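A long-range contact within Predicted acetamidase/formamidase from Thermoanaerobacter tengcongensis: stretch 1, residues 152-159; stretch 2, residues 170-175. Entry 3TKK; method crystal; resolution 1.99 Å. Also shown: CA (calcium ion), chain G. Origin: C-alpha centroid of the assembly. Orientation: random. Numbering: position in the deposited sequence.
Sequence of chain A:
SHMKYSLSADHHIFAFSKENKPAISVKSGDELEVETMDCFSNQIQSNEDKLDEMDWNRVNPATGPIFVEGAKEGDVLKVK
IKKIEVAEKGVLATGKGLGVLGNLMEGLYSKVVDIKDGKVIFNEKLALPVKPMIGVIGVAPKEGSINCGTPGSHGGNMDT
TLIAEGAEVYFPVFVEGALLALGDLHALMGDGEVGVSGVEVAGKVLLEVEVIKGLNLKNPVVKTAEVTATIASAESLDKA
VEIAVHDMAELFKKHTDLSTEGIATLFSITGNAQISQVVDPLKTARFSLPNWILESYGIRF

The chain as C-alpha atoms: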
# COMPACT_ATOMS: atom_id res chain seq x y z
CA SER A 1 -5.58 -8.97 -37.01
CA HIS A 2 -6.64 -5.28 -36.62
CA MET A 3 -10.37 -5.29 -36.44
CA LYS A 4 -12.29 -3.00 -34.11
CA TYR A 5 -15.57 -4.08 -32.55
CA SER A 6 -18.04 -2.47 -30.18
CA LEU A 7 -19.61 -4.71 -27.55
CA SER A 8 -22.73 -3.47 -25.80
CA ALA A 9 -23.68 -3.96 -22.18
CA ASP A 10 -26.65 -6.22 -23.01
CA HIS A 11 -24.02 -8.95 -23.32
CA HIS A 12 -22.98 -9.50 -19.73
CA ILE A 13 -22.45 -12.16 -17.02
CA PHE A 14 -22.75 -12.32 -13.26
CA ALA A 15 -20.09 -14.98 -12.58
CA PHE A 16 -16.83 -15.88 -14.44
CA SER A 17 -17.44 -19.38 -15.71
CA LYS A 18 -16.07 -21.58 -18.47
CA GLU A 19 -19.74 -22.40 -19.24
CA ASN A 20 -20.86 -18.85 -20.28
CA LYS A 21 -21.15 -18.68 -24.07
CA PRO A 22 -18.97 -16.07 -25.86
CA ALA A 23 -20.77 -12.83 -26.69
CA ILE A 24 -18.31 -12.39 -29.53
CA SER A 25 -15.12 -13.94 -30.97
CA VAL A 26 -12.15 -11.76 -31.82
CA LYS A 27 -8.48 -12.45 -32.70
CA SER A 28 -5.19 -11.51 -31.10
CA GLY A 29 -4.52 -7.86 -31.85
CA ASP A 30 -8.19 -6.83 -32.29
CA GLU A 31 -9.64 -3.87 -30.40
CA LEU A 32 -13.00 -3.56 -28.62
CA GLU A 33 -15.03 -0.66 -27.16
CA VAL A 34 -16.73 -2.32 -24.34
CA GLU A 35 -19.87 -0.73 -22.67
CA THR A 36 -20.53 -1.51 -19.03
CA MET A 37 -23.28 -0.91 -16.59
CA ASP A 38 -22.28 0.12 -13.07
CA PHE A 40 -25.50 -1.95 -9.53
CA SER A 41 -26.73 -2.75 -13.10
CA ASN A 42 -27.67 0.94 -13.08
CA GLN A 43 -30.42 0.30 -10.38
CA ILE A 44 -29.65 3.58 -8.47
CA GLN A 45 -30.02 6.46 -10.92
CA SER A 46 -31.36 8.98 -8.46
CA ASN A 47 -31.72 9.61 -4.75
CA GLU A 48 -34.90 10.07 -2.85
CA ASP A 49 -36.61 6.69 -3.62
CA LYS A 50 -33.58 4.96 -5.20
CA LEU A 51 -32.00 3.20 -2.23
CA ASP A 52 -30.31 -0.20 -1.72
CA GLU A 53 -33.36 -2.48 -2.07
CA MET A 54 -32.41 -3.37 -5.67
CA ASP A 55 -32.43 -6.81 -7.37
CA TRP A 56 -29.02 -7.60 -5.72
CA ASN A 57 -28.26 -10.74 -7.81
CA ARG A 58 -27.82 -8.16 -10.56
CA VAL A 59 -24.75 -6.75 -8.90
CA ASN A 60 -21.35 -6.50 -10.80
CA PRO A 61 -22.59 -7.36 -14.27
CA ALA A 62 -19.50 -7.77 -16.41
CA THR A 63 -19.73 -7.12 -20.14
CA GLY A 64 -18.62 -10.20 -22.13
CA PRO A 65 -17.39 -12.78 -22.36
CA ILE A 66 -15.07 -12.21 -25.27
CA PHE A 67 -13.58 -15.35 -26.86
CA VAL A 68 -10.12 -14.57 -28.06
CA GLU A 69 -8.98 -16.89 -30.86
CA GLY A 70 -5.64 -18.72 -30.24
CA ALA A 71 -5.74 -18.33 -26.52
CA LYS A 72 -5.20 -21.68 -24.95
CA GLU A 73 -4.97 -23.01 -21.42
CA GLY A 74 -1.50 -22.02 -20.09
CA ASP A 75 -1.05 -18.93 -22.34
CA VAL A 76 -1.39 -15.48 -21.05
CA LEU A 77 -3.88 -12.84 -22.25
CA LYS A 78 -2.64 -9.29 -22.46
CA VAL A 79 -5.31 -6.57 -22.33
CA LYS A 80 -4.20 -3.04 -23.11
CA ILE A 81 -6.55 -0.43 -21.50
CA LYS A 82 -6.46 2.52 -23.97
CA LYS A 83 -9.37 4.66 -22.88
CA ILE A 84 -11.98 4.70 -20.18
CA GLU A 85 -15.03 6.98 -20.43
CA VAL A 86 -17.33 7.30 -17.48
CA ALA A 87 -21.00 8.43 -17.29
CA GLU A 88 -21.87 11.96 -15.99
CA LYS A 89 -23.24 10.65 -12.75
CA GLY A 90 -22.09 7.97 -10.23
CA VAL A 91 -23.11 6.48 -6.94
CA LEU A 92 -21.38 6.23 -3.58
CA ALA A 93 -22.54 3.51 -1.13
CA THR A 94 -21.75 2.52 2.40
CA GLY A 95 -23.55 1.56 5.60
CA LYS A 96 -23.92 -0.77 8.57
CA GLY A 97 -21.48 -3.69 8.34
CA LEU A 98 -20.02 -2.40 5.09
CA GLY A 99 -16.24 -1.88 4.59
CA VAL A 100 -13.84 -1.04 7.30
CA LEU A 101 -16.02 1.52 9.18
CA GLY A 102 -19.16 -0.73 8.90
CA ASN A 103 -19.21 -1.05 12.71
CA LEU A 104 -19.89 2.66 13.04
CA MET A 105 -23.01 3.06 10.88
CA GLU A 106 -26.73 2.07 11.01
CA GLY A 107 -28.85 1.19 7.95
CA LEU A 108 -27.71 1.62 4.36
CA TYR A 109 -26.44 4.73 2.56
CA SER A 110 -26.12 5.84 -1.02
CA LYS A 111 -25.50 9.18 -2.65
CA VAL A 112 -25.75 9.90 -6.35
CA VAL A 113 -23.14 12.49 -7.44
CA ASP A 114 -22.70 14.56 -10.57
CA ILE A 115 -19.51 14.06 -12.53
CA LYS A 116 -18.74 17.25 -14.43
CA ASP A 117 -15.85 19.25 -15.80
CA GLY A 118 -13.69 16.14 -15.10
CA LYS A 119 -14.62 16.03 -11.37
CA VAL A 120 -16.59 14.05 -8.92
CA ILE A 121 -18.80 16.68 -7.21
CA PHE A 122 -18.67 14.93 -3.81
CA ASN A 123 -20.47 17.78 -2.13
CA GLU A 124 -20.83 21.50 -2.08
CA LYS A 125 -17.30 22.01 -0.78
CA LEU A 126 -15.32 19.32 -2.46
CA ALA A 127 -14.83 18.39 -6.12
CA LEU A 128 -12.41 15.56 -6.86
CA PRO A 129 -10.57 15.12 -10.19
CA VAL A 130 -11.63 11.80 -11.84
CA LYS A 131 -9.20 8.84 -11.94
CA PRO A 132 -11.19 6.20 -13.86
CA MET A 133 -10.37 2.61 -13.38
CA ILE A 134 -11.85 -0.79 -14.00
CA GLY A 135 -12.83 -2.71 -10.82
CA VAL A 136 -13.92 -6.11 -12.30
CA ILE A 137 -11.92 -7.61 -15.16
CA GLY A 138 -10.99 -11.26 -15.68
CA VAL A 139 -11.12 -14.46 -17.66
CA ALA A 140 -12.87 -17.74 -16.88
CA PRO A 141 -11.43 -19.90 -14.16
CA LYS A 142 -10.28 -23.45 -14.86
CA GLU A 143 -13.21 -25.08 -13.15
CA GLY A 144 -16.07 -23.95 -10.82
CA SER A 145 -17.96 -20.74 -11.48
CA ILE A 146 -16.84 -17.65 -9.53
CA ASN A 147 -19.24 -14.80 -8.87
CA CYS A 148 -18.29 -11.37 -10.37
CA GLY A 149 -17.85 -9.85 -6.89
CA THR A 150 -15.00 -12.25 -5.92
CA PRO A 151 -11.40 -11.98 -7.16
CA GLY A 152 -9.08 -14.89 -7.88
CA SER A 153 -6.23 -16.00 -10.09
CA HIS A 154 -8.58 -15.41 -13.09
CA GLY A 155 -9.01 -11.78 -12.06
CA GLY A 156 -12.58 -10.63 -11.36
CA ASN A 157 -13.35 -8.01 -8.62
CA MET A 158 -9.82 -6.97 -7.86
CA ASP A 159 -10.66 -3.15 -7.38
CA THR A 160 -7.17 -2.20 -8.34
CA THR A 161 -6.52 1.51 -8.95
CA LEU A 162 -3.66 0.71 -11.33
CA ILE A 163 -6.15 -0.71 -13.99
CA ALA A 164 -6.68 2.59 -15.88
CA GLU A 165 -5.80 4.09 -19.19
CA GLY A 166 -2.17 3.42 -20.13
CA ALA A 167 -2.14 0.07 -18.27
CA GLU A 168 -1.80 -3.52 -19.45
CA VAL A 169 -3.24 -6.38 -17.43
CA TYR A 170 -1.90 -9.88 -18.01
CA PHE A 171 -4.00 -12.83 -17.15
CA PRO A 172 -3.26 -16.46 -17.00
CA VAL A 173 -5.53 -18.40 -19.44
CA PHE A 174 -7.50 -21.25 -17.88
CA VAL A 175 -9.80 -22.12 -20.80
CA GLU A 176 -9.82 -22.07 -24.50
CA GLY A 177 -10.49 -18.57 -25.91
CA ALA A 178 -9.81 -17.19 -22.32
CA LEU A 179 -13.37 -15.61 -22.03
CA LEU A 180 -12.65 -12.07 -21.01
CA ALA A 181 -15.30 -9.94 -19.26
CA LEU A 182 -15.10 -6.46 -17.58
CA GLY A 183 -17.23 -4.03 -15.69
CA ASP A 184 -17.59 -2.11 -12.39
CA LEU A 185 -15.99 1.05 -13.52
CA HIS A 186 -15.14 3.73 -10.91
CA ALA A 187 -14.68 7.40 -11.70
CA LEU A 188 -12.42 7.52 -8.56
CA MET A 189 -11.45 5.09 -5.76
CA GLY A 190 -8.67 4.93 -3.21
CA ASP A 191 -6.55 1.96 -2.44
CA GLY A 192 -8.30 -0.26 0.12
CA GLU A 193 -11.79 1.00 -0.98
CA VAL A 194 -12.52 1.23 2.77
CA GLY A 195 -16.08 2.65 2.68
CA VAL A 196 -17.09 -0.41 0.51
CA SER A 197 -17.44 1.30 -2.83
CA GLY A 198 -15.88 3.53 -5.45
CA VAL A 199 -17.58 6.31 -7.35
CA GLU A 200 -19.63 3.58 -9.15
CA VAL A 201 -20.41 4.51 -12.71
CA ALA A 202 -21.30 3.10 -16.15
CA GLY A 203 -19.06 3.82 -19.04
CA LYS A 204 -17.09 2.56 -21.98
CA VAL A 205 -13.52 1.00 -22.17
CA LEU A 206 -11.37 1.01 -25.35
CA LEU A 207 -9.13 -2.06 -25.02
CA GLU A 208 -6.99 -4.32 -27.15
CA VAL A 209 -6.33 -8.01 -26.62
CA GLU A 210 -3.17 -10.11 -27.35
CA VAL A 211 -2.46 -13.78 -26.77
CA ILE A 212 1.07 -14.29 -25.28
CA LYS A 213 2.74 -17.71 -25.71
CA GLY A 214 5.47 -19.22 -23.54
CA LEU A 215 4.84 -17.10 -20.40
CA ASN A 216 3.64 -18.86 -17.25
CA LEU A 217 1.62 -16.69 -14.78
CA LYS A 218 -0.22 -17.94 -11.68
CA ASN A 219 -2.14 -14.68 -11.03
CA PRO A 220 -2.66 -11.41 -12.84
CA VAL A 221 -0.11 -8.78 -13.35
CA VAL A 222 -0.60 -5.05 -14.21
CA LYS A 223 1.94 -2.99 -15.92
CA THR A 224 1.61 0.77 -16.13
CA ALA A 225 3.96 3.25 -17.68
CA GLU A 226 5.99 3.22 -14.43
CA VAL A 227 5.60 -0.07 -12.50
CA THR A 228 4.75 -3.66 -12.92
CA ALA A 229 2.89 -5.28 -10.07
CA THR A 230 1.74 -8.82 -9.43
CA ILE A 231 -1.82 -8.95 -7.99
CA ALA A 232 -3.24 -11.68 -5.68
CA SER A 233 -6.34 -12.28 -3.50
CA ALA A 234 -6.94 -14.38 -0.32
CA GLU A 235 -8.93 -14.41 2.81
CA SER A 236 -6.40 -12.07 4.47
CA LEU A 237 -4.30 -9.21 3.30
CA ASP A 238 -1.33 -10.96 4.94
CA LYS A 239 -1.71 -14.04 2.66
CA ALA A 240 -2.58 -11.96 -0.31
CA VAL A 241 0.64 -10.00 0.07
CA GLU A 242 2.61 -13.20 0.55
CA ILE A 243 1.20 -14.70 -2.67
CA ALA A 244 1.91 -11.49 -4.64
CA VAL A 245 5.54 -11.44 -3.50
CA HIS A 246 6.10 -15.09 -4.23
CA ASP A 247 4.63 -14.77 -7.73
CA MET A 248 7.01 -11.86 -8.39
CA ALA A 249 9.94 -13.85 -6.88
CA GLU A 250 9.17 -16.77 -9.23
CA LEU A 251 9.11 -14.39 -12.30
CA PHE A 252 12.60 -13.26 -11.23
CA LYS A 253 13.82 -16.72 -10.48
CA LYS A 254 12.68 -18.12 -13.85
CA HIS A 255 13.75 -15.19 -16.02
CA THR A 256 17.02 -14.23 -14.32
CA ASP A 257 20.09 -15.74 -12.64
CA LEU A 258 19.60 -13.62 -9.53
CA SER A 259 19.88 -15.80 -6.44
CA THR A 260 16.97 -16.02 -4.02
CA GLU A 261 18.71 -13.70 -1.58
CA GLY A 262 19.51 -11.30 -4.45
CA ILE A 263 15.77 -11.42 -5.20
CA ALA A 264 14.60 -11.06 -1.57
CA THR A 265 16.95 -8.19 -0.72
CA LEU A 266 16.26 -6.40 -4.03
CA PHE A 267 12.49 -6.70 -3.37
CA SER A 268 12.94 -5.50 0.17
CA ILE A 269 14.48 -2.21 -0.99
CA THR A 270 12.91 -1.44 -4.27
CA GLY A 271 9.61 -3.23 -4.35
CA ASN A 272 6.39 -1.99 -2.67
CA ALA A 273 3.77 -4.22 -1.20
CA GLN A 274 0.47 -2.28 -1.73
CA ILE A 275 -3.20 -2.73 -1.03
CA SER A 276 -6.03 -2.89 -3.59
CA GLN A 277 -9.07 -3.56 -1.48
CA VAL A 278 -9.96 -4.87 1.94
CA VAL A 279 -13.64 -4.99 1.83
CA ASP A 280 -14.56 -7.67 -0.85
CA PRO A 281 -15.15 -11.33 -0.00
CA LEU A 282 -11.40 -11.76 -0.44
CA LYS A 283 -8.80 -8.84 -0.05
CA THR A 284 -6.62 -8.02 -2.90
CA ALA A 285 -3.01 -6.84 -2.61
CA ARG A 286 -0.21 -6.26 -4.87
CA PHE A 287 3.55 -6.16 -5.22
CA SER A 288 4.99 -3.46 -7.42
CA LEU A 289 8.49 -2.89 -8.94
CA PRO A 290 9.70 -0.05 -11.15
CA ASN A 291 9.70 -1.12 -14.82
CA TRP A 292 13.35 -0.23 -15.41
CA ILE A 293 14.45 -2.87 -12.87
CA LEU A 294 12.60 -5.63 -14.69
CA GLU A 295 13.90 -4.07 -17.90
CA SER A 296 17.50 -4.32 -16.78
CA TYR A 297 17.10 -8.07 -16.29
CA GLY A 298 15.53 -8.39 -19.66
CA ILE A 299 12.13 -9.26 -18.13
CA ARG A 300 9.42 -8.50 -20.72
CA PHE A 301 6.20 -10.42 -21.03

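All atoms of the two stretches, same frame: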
# COMPACT_ATOMS: atom_id res chain seq x y z
N GLY A 152 -9.95 -13.67 -8.06
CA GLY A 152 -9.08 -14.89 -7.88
C GLY A 152 -7.98 -14.83 -8.91
O GLY A 152 -7.65 -13.73 -9.47
N SER A 153 -7.35 -15.96 -9.11
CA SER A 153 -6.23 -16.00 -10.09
C SER A 153 -6.67 -15.64 -11.53
O SER A 153 -5.83 -15.21 -12.34
CB SER A 153 -5.66 -17.38 -10.09
OG SER A 153 -5.17 -17.68 -8.77
N HIS A 154 -7.99 -15.75 -11.79
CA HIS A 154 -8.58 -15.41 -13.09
C HIS A 154 -8.87 -13.94 -13.19
O HIS A 154 -9.26 -13.47 -14.24
CB HIS A 154 -9.88 -16.16 -13.33
CG HIS A 154 -10.96 -15.75 -12.35
ND1 HIS A 154 -10.91 -16.09 -11.03
CD2 HIS A 154 -12.05 -14.93 -12.49
CE1 HIS A 154 -11.92 -15.54 -10.38
NE2 HIS A 154 -12.63 -14.83 -11.25
N GLY A 155 -8.66 -13.17 -12.09
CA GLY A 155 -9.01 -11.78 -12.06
C GLY A 155 -10.35 -11.62 -11.40
O GLY A 155 -10.58 -12.18 -10.35
N GLY A 156 -11.24 -10.84 -11.98
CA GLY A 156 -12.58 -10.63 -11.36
C GLY A 156 -12.56 -9.31 -10.55
O GLY A 156 -12.01 -8.35 -11.00
N ASN A 157 -13.09 -9.31 -9.34
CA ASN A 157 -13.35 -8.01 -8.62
C ASN A 157 -12.10 -7.69 -7.78
O ASN A 157 -12.08 -7.79 -6.54
CB ASN A 157 -14.51 -8.20 -7.67
CG ASN A 157 -15.01 -6.89 -7.06
OD1 ASN A 157 -14.75 -5.81 -7.53
ND2 ASN A 157 -15.76 -7.02 -5.97
N MET A 158 -11.10 -7.28 -8.47
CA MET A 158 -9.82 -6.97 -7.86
C MET A 158 -9.70 -5.50 -7.36
O MET A 158 -8.74 -5.23 -6.67
CB MET A 158 -8.71 -7.21 -8.88
CG MET A 158 -8.61 -8.56 -9.47
SD MET A 158 -7.19 -8.78 -10.58
CE MET A 158 -7.96 -8.08 -12.03
N ASP A 159 -10.58 -4.57 -7.83
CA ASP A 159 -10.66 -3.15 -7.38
C ASP A 159 -9.27 -2.63 -7.18
O ASP A 159 -8.88 -2.08 -6.10
CB ASP A 159 -11.51 -2.93 -6.13
CG ASP A 159 -13.04 -3.10 -6.39
OD1 ASP A 159 -13.57 -3.02 -7.53
OD2 ASP A 159 -13.71 -3.61 -5.47
N TYR A 170 -2.28 -8.66 -17.41
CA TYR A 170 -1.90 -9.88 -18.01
C TYR A 170 -2.58 -10.88 -17.23
O TYR A 170 -2.46 -10.85 -16.04
CB TYR A 170 -0.39 -10.04 -17.89
CG TYR A 170 0.35 -9.05 -18.75
CD1 TYR A 170 0.90 -9.46 -19.99
CD2 TYR A 170 0.52 -7.77 -18.34
CE1 TYR A 170 1.60 -8.63 -20.76
CE2 TYR A 170 1.26 -6.88 -19.10
CZ TYR A 170 1.77 -7.30 -20.32
OH TYR A 170 2.49 -6.46 -21.10
N PHE A 171 -3.30 -11.83 -17.87
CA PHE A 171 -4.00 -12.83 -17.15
C PHE A 171 -3.55 -14.21 -17.55
O PHE A 171 -3.46 -14.52 -18.77
CB PHE A 171 -5.54 -12.78 -17.56
CG PHE A 171 -6.25 -11.57 -17.07
CD1 PHE A 171 -6.61 -11.47 -15.74
CD2 PHE A 171 -6.58 -10.59 -17.92
CE1 PHE A 171 -7.23 -10.28 -15.22
CE2 PHE A 171 -7.21 -9.38 -17.45
CZ PHE A 171 -7.57 -9.26 -16.10
N PRO A 172 -3.33 -15.07 -16.58
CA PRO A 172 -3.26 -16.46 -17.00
C PRO A 172 -4.53 -16.96 -17.65
O PRO A 172 -5.61 -16.69 -17.13
CB PRO A 172 -3.14 -17.26 -15.68
CG PRO A 172 -3.14 -16.27 -14.53
CD PRO A 172 -3.50 -14.88 -15.13
N VAL A 173 -4.40 -17.78 -18.71
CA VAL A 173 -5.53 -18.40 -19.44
C VAL A 173 -5.83 -19.79 -18.87
O VAL A 173 -4.95 -20.67 -18.82
CB VAL A 173 -5.23 -18.49 -20.98
CG1 VAL A 173 -6.45 -18.92 -21.75
CG2 VAL A 173 -4.91 -17.03 -21.50
N PHE A 174 -7.06 -19.98 -18.42
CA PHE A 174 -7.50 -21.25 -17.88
C PHE A 174 -8.29 -22.07 -18.88
O PHE A 174 -8.30 -23.28 -18.76
CB PHE A 174 -8.22 -21.04 -16.55
CG PHE A 174 -7.31 -20.35 -15.52
CD1 PHE A 174 -6.28 -21.06 -14.90
CD2 PHE A 174 -7.43 -19.02 -15.27
CE1 PHE A 174 -5.44 -20.45 -14.02
CE2 PHE A 174 -6.58 -18.37 -14.40
CZ PHE A 174 -5.59 -19.05 -13.75
N VAL A 175 -8.97 -21.42 -19.85
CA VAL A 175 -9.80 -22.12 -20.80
C VAL A 175 -9.61 -21.55 -22.15
O VAL A 175 -9.28 -20.36 -22.36
CB VAL A 175 -11.31 -22.06 -20.49
CG1 VAL A 175 -11.55 -22.32 -19.02
CG2 VAL A 175 -11.81 -20.70 -20.80
CA CA G . -15.73 -3.79 -7.04
O HOH W 1 -16.59 -4.58 -4.87
O HOH W 2 -16.67 -1.72 -5.99
O HOH W 3 -18.06 -4.66 -7.19

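The two stretches meet by packing alone: no hydrogen bond or salt bridge joins them, and the contact is small, burying 232 Å² in total. Stretch 2 enters as the end of a strand, residues 170-172, while stretch 1 presents a tight turn. The nearest CA atoms are those of H154 and F171, 6.6 Å apart, and much of the contact sets side chains of stretch 2 against the backbone of stretch 1.

Three backbone hydrogen bonds hold stretch 1 in shape, two of them in its turn. G152 to G155 form a type I beta turn, closed by a pair of hydrogen bonds, G155 N to G152 O at 2.9 Å and G152 N to G155 O at 2.8 Å. Farther on, M158 N donates to G156 O at 2.9 Å, just past the corner that the chain turns at G156.

Two phenylalanines supply most of the surface that stretch 2 contributes. F171 points toward the turn; F171 CD1 lies 3.6 Å from the carbonyl oxygen H154 O, and F171 CE1 sits 3.9 Å from G155 CA. Glycine is well suited here: an ideal CB on G155 would fall 2.7 Å from F171 CE1, a clash, and the backbone angles (phi 98°, psi -133°) would by themselves jam that CB against the preceding carbonyl oxygen. F174 packs against S153 and H154, so H154 touches both aromatic rings. S153 O approaches the edge of the F174 ring, 3.8 Å from F174 CE2, an arrangement that sets a carbonyl oxygen near the slightly positive ring hydrogens. H154 CA also lies 3.8 Å from F174 CE2; although the CA-to-CB bond of H154 points away overall, H154 CB still touches the ring, 4.1 Å from F174 CE2. S153 O further packs against the proline ring, 3.6 Å from P172 CG.

The apolar side-chain pairing is M158 with F171. The methionine points toward stretch 2, and M158 CE reaches the edge of the phenylalanine ring, 3.9 Å from F171 CE1. A long, flexible, unbranched side chain suits this task, since it can extend from beyond the corner to a buried aromatic ring.

The residues flanking M158 serve a different partner. N157 OD1 binds the calcium ion CA at 2.3 Å, and D159 chelates CA through OD1 at 2.3 Å and OD2 at 2.6 Å. Hard oxygen ligands suit calcium. Three waters, each with its O atom 2.5 Å from CA, and one atom from elsewhere in the structure also bind the ion.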